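Local atomic coordinates of Iron(3+)-hydroxamate-binding protein FhuD (Bacillus subtilis subsp. subtilis, PDB entry 3G9Q), a protein that binds iron(3+)-hydroxamate complexes and hands them to a membrane-bound permease, and is required for the uptake of ferrichrome and coprogen. Residues V19-D22 and G23-G26; N104-Q107 and L108-F111; A134-T137 and K138-A142. All coordinates share one frame; numbering follows the deposited sequence.

Interaction 1 (V19-D22 and G23-G26); sequences VMAD and GYYG
Ala21 and Tyr24 make the closest side-chain contact here: the methyl carbon Ala21 CB lies 3.6 Å from Tyr24 CD2, meeting the ring obliquely near CD2 and CE2. The same two residues are joined through the backbone, where Tyr24 N donates to Ala21 O at 2.9 Å with an N-H...O angle of 161°. Tyr24 carries its CG beside its own backbone N (chi1 -63°), the very nitrogen that is bonded to Ala21, and this keeps the ring close to the alanine methyl. One residue further on the pattern repeats, with Tyr25 N donating to Asp22 O over 3.2 Å; this donor stands above the carbonyl plane instead of in line with a lone pair. Two successive i to i+3 bonds thus turn the chain sharply between strand 17-19 and helix 25-31. This is the first strand-to-helix connection of an alpha/beta lobe built on a parallel sheet, the topology expected of a solute-binding protein of this family. Val19 also packs against the turn: its CG1 lies 4.3 Å from Tyr24 CB and 4.1 Å from Tyr25 N. The two tyrosines then part company. Tyr25 keeps CB near the turn, 3.6 Å from Asp22 O, but its CG stands anti to the backbone N (chi1 173°), which sends the ring away from the loop to meet Tyr48 edge-to-face. Further out, the hydroxyl of the buried Tyr24 is hydrogen-bonded to Trp78 NE1, so the far end of that ring is fixed as well as its root. Around the loop, Ile76 of strand 74-78 packs on Val19, Ala21 and Tyr24, while the Asp22 side chain reaches loop residues Pro39, Asn41 and Phe252.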
ATOM      1  N   VAL A  19      16.018  -7.149  -4.951  1.00 39.74           N
ATOM      2  CA  VAL A  19      15.330  -5.969  -4.448  1.00 43.54           C
ATOM      3  C   VAL A  19      15.370  -5.923  -2.932  1.00 47.00           C
ATOM      4  O   VAL A  19      14.723  -6.725  -2.275  1.00 53.74           O
ATOM      5  CB  VAL A  19      13.855  -5.974  -4.905  1.00 50.60           C
ATOM      6  CG1 VAL A  19      13.158  -4.713  -4.447  1.00 58.11           C
ATOM      7  CG2 VAL A  19      13.784  -6.108  -6.413  1.00 53.03           C
HETATM    8  N   MSE A  20      16.129  -4.994  -2.367  1.00 55.93           N
HETATM    9  CA  MSE A  20      16.201  -4.907  -0.913  1.00 63.93           C
HETATM   10  C   MSE A  20      15.145  -3.970  -0.313  1.00 59.26           C
HETATM   11  O   MSE A  20      14.963  -3.916   0.909  1.00 60.47           O
HETATM   12  CB  MSE A  20      17.620  -4.518  -0.480  1.00 70.23           C
HETATM   13  CG  MSE A  20      18.584  -5.714  -0.424  1.00 74.78           C
HETATM   14 SE   MSE A  20      20.475  -5.256  -0.607  1.00 94.42          SE
HETATM   15  CE  MSE A  20      20.939  -4.910   1.253  1.00 93.08           C
ATOM     16  N   ALA A  21      14.433  -3.254  -1.179  1.00 55.08           N
ATOM     17  CA  ALA A  21      13.364  -2.349  -0.747  1.00 62.68           C
ATOM     18  C   ALA A  21      12.026  -3.062  -0.937  1.00 65.21           C
ATOM     19  O   ALA A  21      11.420  -2.968  -2.000  1.00 69.49           O
ATOM     20  CB  ALA A  21      13.394  -1.070  -1.578  1.00 55.89           C
ATOM     21  N   ASP A  22      11.571  -3.775   0.088  1.00 67.68           N
ATOM     22  CA  ASP A  22      10.305  -4.523   0.030  1.00 69.10           C
ATOM     23  C   ASP A  22       9.186  -3.859  -0.773  1.00 63.68           C
ATOM     24  O   ASP A  22       8.522  -4.511  -1.574  1.00 61.32           O
ATOM     25  CB  ASP A  22       9.794  -4.786   1.449  1.00 66.21           C
ATOM     26  CG  ASP A  22      10.056  -3.616   2.375  1.00 61.42           C
ATOM     27  OD1 ASP A  22      11.250  -3.325   2.609  1.00 77.35           O
ATOM     28  OD2 ASP A  22       9.091  -2.994   2.863  1.00 45.23           O
ATOM     29  N   GLY A  23       8.985  -2.564  -0.542  1.00 56.98           N
ATOM     30  CA  GLY A  23       7.932  -1.827  -1.217  1.00 49.20           C
ATOM     31  C   GLY A  23       7.972  -1.705  -2.732  1.00 51.62           C
ATOM     32  O   GLY A  23       7.040  -1.139  -3.318  1.00 51.79           O
ATOM     33  N   TYR A  24       9.025  -2.215  -3.372  1.00 42.28           N
ATOM     34  CA  TYR A  24       9.138  -2.142  -4.829  1.00 40.94           C
ATOM     35  C   TYR A  24       9.032  -3.496  -5.532  1.00 43.31           C
ATOM     36  O   TYR A  24       8.872  -3.549  -6.757  1.00 45.64           O
ATOM     37  CB  TYR A  24      10.446  -1.444  -5.244  1.00 35.15           C
ATOM     38  CG  TYR A  24      10.521   0.000  -4.794  1.00 45.74           C
ATOM     39  CD1 TYR A  24       9.370   0.804  -4.784  1.00 53.03           C
ATOM     40  CD2 TYR A  24      11.720   0.566  -4.370  1.00 35.15           C
ATOM     41  CE1 TYR A  24       9.401   2.126  -4.359  1.00 46.68           C
ATOM     42  CE2 TYR A  24      11.768   1.887  -3.946  1.00 55.60           C
ATOM     43  CZ  TYR A  24      10.604   2.665  -3.938  1.00 56.91           C
ATOM     44  OH  TYR A  24      10.639   3.969  -3.495  1.00 53.24           O
ATOM     45  N   TYR A  25       9.108  -4.587  -4.766  1.00 41.75           N
ATOM     46  CA  TYR A  25       9.022  -5.937  -5.337  1.00 36.65           C
ATOM     47  C   TYR A  25       7.889  -6.073  -6.355  1.00 38.72           C
ATOM     48  O   TYR A  25       8.109  -6.548  -7.474  1.00 38.25           O
ATOM     49  CB  TYR A  25       8.852  -6.989  -4.232  1.00 32.47           C
ATOM     50  CG  TYR A  25       8.592  -8.369  -4.775  1.00 26.28           C
ATOM     51  CD1 TYR A  25       9.609  -9.115  -5.379  1.00 39.02           C
ATOM     52  CD2 TYR A  25       7.317  -8.889  -4.773  1.00 19.81           C
ATOM     53  CE1 TYR A  25       9.349 -10.353  -5.978  1.00 35.39           C
ATOM     54  CE2 TYR A  25       7.043 -10.103  -5.357  1.00 40.39           C
ATOM     55  CZ  TYR A  25       8.055 -10.840  -5.963  1.00 41.34           C
ATOM     56  OH  TYR A  25       7.737 -12.061  -6.540  1.00 48.42           O
ATOM     57  N   GLY A  26       6.684  -5.658  -5.959  1.00 33.82           N
ATOM     58  CA  GLY A  26       5.534  -5.730  -6.849  1.00 35.53           C
ATOM     59  C   GLY A  26       5.670  -4.952  -8.157  1.00 37.36           C
ATOM     60  O   GLY A  26       4.991  -5.265  -9.136  1.00 32.48           O
TER

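Interaction 2 (N104-Q107 and L108-F111); sequences NIEQ and LKEF
Glu106 O is shared by two amides of the next turn: Glu110 N donates to it at 2.8 Å, and Lys109 N makes a weak second bond at 2.9 Å. Lys109 N also leans weakly on Ile105 O, so these carbonyls share donors in a mixture of i to i+3 and i to i+4 bonds. On the buried side, Gln107 and Phe111 meet one turn apart. The glutamine chain bends at chi2 (58°) and brings its amide over one face of the Phe111 ring, the two planes only 13° from parallel. Gln107 CG lies 4.0 Å from Phe111 CE1, while CD comes 4.1 Å from Phe111 CZ. A weak backbone bond, Phe111 N to Gln107 O at 3.4 Å, joins the same pair. An alanine in place of Phe111 would take away this flat surface and is likely to leave the Gln107 amide freer to turn, with a gap opened toward Phe28 and Val97. On the exposed side Glu106 and Lys109 are neighbours of opposite charge whose end groups stay apart, Glu106 OE2 lying 5.2 Å from Lys109 NZ. Leu108 packs inward on Tyr27 and Leu31 of helix 25-31 and on Trp124 of helix 118-143. The arrangement is that of the N-terminal part of an amphipathic alpha-helix packed within an alpha/beta lobe.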
ATOM      1  N   ASN A 104       3.828   7.555  -7.605  1.00 75.94           N
ATOM      2  CA  ASN A 104       3.446   6.172  -7.346  1.00 71.12           C
ATOM      3  C   ASN A 104       3.252   5.458  -8.676  1.00 63.43           C
ATOM      4  O   ASN A 104       3.733   4.346  -8.877  1.00 48.09           O
ATOM      5  CB  ASN A 104       2.151   6.132  -6.530  1.00 71.53           C
ATOM      6  CG  ASN A 104       1.734   4.726  -6.179  1.00 72.12           C
ATOM      7  OD1 ASN A 104       2.571   3.836  -6.066  1.00 75.90           O
ATOM      8  ND2 ASN A 104       0.438   4.521  -5.987  1.00 67.32           N
ATOM      9  N   ILE A 105       2.526   6.110  -9.577  1.00 65.13           N
ATOM     10  CA  ILE A 105       2.304   5.572 -10.906  1.00 65.40           C
ATOM     11  C   ILE A 105       3.514   6.053 -11.693  1.00 67.29           C
ATOM     12  O   ILE A 105       3.832   5.516 -12.753  1.00 73.90           O
ATOM     13  CB  ILE A 105       1.010   6.132 -11.540  1.00 73.24           C
ATOM     14  CG1 ILE A 105      -0.217   5.454 -10.920  1.00 69.68           C
ATOM     15  CG2 ILE A 105       1.028   5.919 -13.046  1.00 80.49           C
ATOM     16  CD1 ILE A 105      -1.546   6.159 -11.186  1.00 68.23           C
ATOM     17  N   GLU A 106       4.185   7.073 -11.157  1.00 65.55           N
ATOM     18  CA  GLU A 106       5.382   7.633 -11.783  1.00 63.44           C
ATOM     19  C   GLU A 106       6.548   6.701 -11.468  1.00 63.79           C
ATOM     20  O   GLU A 106       7.392   6.435 -12.327  1.00 64.82           O
ATOM     21  CB  GLU A 106       5.675   9.040 -11.242  1.00 69.22           C
ATOM     22  CG  GLU A 106       4.479  10.015 -11.272  1.00 93.23           C
ATOM     23  CD  GLU A 106       3.938  10.343 -12.675  1.00101.64           C
ATOM     24  OE1 GLU A 106       2.827  10.929 -12.748  1.00 83.01           O
ATOM     25  OE2 GLU A 106       4.614  10.033 -13.688  1.00106.87           O
ATOM     26  N   GLN A 107       6.570   6.200 -10.231  1.00 63.28           N
ATOM     27  CA  GLN A 107       7.600   5.274  -9.752  1.00 54.33           C
ATOM     28  C   GLN A 107       7.636   4.014 -10.612  1.00 54.90           C
ATOM     29  O   GLN A 107       8.673   3.359 -10.714  1.00 52.72           O
ATOM     30  CB  GLN A 107       7.315   4.889  -8.295  1.00 56.71           C
ATOM     31  CG  GLN A 107       8.389   4.046  -7.617  1.00 43.23           C
ATOM     32  CD  GLN A 107       9.744   4.716  -7.603  1.00 48.39           C
ATOM     33  OE1 GLN A 107      10.423   4.780  -8.618  1.00 50.93           O
ATOM     34  NE2 GLN A 107      10.141   5.225  -6.447  1.00 49.35           N
ATOM     35  N   LEU A 108       6.495   3.678 -11.216  1.00 55.24           N
ATOM     36  CA  LEU A 108       6.378   2.503 -12.089  1.00 47.58           C
ATOM     37  C   LEU A 108       6.929   2.809 -13.481  1.00 52.22           C
ATOM     38  O   LEU A 108       7.460   1.936 -14.173  1.00 40.15           O
ATOM     39  CB  LEU A 108       4.909   2.076 -12.225  1.00 41.47           C
ATOM     40  CG  LEU A 108       4.599   1.053 -13.329  1.00 33.40           C
ATOM     41  CD1 LEU A 108       5.276  -0.257 -13.019  1.00 34.90           C
ATOM     42  CD2 LEU A 108       3.106   0.861 -13.450  1.00 32.69           C
ATOM     43  N   LYS A 109       6.787   4.064 -13.890  1.00 54.89           N
ATOM     44  CA  LYS A 109       7.262   4.476 -15.190  1.00 51.10           C
ATOM     45  C   LYS A 109       8.754   4.755 -15.103  1.00 46.72           C
ATOM     46  O   LYS A 109       9.441   4.763 -16.111  1.00 60.48           O
ATOM     47  CB  LYS A 109       6.473   5.705 -15.669  1.00 59.25           C
ATOM     48  CG  LYS A 109       4.961   5.486 -15.679  1.00 58.77           C
ATOM     49  CD  LYS A 109       4.287   5.980 -16.958  1.00 75.96           C
ATOM     50  CE  LYS A 109       4.252   7.497 -17.061  1.00 80.28           C
ATOM     51  NZ  LYS A 109       3.677   7.942 -18.372  1.00 83.04           N
ATOM     52  N   GLU A 110       9.258   4.984 -13.897  1.00 51.94           N
ATOM     53  CA  GLU A 110      10.688   5.228 -13.724  1.00 56.84           C
ATOM     54  C   GLU A 110      11.395   3.892 -13.901  1.00 56.63           C
ATOM     55  O   GLU A 110      12.390   3.797 -14.612  1.00 63.90           O
ATOM     56  CB  GLU A 110      10.984   5.771 -12.323  1.00 64.84           C
ATOM     57  CG  GLU A 110      12.445   6.140 -12.072  1.00 72.69           C
ATOM     58  CD  GLU A 110      12.749   6.404 -10.592  1.00 90.68           C
ATOM     59  OE1 GLU A 110      12.772   5.433  -9.801  1.00 94.87           O
ATOM     60  OE2 GLU A 110      12.965   7.582 -10.221  1.00 91.07           O
ATOM     61  N   PHE A 111      10.861   2.860 -13.250  1.00 50.31           N
ATOM     62  CA  PHE A 111      11.421   1.514 -13.315  1.00 44.48           C
ATOM     63  C   PHE A 111      11.243   0.904 -14.696  1.00 43.72           C
ATOM     64  O   PHE A 111      12.106   0.171 -15.160  1.00 42.74           O
ATOM     65  CB  PHE A 111      10.753   0.606 -12.277  1.00 48.91           C
ATOM     66  CG  PHE A 111      11.171   0.878 -10.851  1.00 39.19           C
ATOM     67  CD1 PHE A 111      10.272   0.686  -9.812  1.00 42.61           C
ATOM     68  CD2 PHE A 111      12.464   1.292 -10.543  1.00 43.66           C
ATOM     69  CE1 PHE A 111      10.653   0.904  -8.496  1.00 48.62           C
ATOM     70  CE2 PHE A 111      12.851   1.509  -9.224  1.00 39.37           C
ATOM     71  CZ  PHE A 111      11.945   1.315  -8.206  1.00 44.19           C
TER

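Interaction 3 (A134-T137 and K138-A142); sequences AAKT and KIKKA
Lys140 sits one helical turn beyond Lys136 and can be followed outward from the carbonyl it rests on. Its CB lies 3.5 Å from Lys136 O, the oxygen that also accepts Lys140 N at 3.0 Å in a nearly straight bond (170° at the hydrogen). CG stands beside the backbone N (chi1 -63°) and so stays close to that same oxygen. Bends at each of the next three torsions curl the chain, bringing CE to 4.5 Å from Lys136 NZ. At the tip, Lys140 NZ keeps 5.5 Å from Lys136 NZ, two like charges near each other but not touching. Ala135 and Ile139, the buried pair, pack on Thr266 of helix 255-270; Ile139 and the side chain of Lys138 also meet Thr270. Lys138 N donates to Ala134 O at 3.0 Å, and Thr137 OG1 bonds back to Ala133 O, a common way for a helical threonine to satisfy its hydroxyl. The whole is alpha-helix held by i to i+4 bonds, which weaken toward Lys141, near the end of helix 118-143, which leads from one lobe to the other, consistent with the long interlobe helix characteristic of this family of binding proteins.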
ATOM      1  N   ALA A 134     -14.389   1.493 -13.248  1.00 46.89           N
ATOM      2  CA  ALA A 134     -15.479   0.539 -13.041  1.00 44.82           C
ATOM      3  C   ALA A 134     -15.966   0.511 -11.592  1.00 50.80           C
ATOM      4  O   ALA A 134     -17.176   0.601 -11.317  1.00 45.67           O
ATOM      5  CB  ALA A 134     -15.030  -0.839 -13.460  1.00 37.30           C
ATOM      6  N   ALA A 135     -15.011   0.380 -10.674  1.00 48.34           N
ATOM      7  CA  ALA A 135     -15.300   0.340  -9.248  1.00 48.30           C
ATOM      8  C   ALA A 135     -15.845   1.693  -8.770  1.00 44.45           C
ATOM      9  O   ALA A 135     -16.777   1.752  -7.967  1.00 23.45           O
ATOM     10  CB  ALA A 135     -14.026  -0.040  -8.462  1.00 37.72           C
ATOM     11  N   LYS A 136     -15.261   2.778  -9.263  1.00 40.99           N
ATOM     12  CA  LYS A 136     -15.714   4.110  -8.876  1.00 39.12           C
ATOM     13  C   LYS A 136     -17.216   4.226  -9.089  1.00 37.88           C
ATOM     14  O   LYS A 136     -17.940   4.656  -8.196  1.00 40.21           O
ATOM     15  CB  LYS A 136     -15.000   5.174  -9.700  1.00 35.01           C
ATOM     16  CG  LYS A 136     -15.265   6.591  -9.285  1.00 20.66           C
ATOM     17  CD  LYS A 136     -14.395   7.532 -10.118  1.00 34.58           C
ATOM     18  CE  LYS A 136     -14.319   8.922  -9.494  1.00 30.79           C
ATOM     19  NZ  LYS A 136     -15.677   9.359  -9.092  1.00 24.00           N
ATOM     20  N   THR A 137     -17.679   3.820 -10.266  1.00 39.54           N
ATOM     21  CA  THR A 137     -19.099   3.887 -10.608  1.00 44.84           C
ATOM     22  C   THR A 137     -19.930   2.844  -9.864  1.00 40.66           C
ATOM     23  O   THR A 137     -21.081   3.092  -9.510  1.00 39.22           O
ATOM     24  CB  THR A 137     -19.305   3.706 -12.135  1.00 54.06           C
ATOM     25  OG1 THR A 137     -18.488   4.648 -12.847  1.00 61.49           O
ATOM     26  CG2 THR A 137     -20.762   3.944 -12.511  1.00 56.19           C
ATOM     27  N   LYS A 138     -19.342   1.677  -9.624  1.00 39.26           N
ATOM     28  CA  LYS A 138     -20.036   0.607  -8.912  1.00 41.96           C
ATOM     29  C   LYS A 138     -20.264   0.980  -7.446  1.00 44.75           C
ATOM     30  O   LYS A 138     -21.314   0.683  -6.880  1.00 45.58           O
ATOM     31  CB  LYS A 138     -19.223  -0.679  -9.002  1.00 39.81           C
ATOM     32  CG  LYS A 138     -20.031  -1.931  -8.782  1.00 31.64           C
ATOM     33  CD  LYS A 138     -19.721  -2.532  -7.433  1.00 46.46           C
ATOM     34  CE  LYS A 138     -19.736  -4.060  -7.497  1.00 39.98           C
ATOM     35  NZ  LYS A 138     -18.622  -4.594  -8.325  1.00 29.52           N
ATOM     36  N   ILE A 139     -19.269   1.644  -6.854  1.00 52.83           N
ATOM     37  CA  ILE A 139     -19.313   2.078  -5.461  1.00 48.44           C
ATOM     38  C   ILE A 139     -20.234   3.295  -5.287  1.00 46.92           C
ATOM     39  O   ILE A 139     -21.130   3.251  -4.459  1.00 52.20           O
ATOM     40  CB  ILE A 139     -17.874   2.436  -4.916  1.00 48.56           C
ATOM     41  CG1 ILE A 139     -16.869   1.325  -5.229  1.00 49.91           C
ATOM     42  CG2 ILE A 139     -17.896   2.603  -3.400  1.00 47.48           C
ATOM     43  CD1 ILE A 139     -17.199  -0.105  -4.717  1.00 48.48           C
ATOM     44  N   LYS A 140     -20.026   4.374  -6.047  1.00 53.32           N
ATOM     45  CA  LYS A 140     -20.878   5.575  -5.913  1.00 58.92           C
ATOM     46  C   LYS A 140     -22.359   5.197  -5.979  1.00 64.63           C
ATOM     47  O   LYS A 140     -23.210   5.867  -5.400  1.00 68.93           O
ATOM     48  CB  LYS A 140     -20.577   6.615  -7.012  1.00 57.63           C
ATOM     49  CG  LYS A 140     -19.153   7.210  -6.990  1.00 70.18           C
ATOM     50  CD  LYS A 140     -18.944   8.286  -5.927  1.00 65.32           C
ATOM     51  CE  LYS A 140     -19.291   9.675  -6.452  1.00 68.64           C
ATOM     52  NZ  LYS A 140     -20.695   9.778  -6.938  1.00 60.41           N
ATOM     53  N   LYS A 141     -22.657   4.115  -6.687  1.00 65.66           N
ATOM     54  CA  LYS A 141     -24.025   3.653  -6.814  1.00 59.26           C
ATOM     55  C   LYS A 141     -24.499   3.038  -5.493  1.00 55.42           C
ATOM     56  O   LYS A 141     -25.617   3.287  -5.050  1.00 56.68           O
ATOM     57  CB  LYS A 141     -24.101   2.641  -7.954  1.00 61.78           C
ATOM     58  CG  LYS A 141     -25.503   2.306  -8.423  1.00 70.52           C
ATOM     59  CD  LYS A 141     -25.458   1.265  -9.536  1.00 83.74           C
ATOM     60  CE  LYS A 141     -24.788  -0.031  -9.059  1.00 92.69           C
ATOM     61  NZ  LYS A 141     -24.794  -1.115 -10.092  1.00 96.96           N
ATOM     62  N   ALA A 142     -23.636   2.254  -4.856  1.00 56.66           N
ATOM     63  CA  ALA A 142     -23.963   1.602  -3.592  1.00 53.75           C
ATOM     64  C   ALA A 142     -23.856   2.481  -2.334  1.00 59.05           C
ATOM     65  O   ALA A 142     -24.554   2.207  -1.359  1.00 64.80           O
ATOM     66  CB  ALA A 142     -23.096   0.356  -3.414  1.00 33.67           C
TER

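From the N terminus the three contacts come in series, each closing a local turn, so none nests in or crosses another. Interaction 1 turns the chain from strand 17-19 of the parallel sheet into helix 25-31. Interaction 2 lies in the N-terminal part of helix 106-115 beside it: the Tyr24 and Phe111 rings meet edge-to-face, with Tyr24 CG 3.8 Å from Phe111 CE1, tying the first loop to this later helix. The next helix, 118-143, leaves that lobe and carries interaction 3 near its far end, just before the strands of the mixed sheet. Centres of interactions 1 and 3 are about 31 Å apart, on opposite sides of the chain's centre.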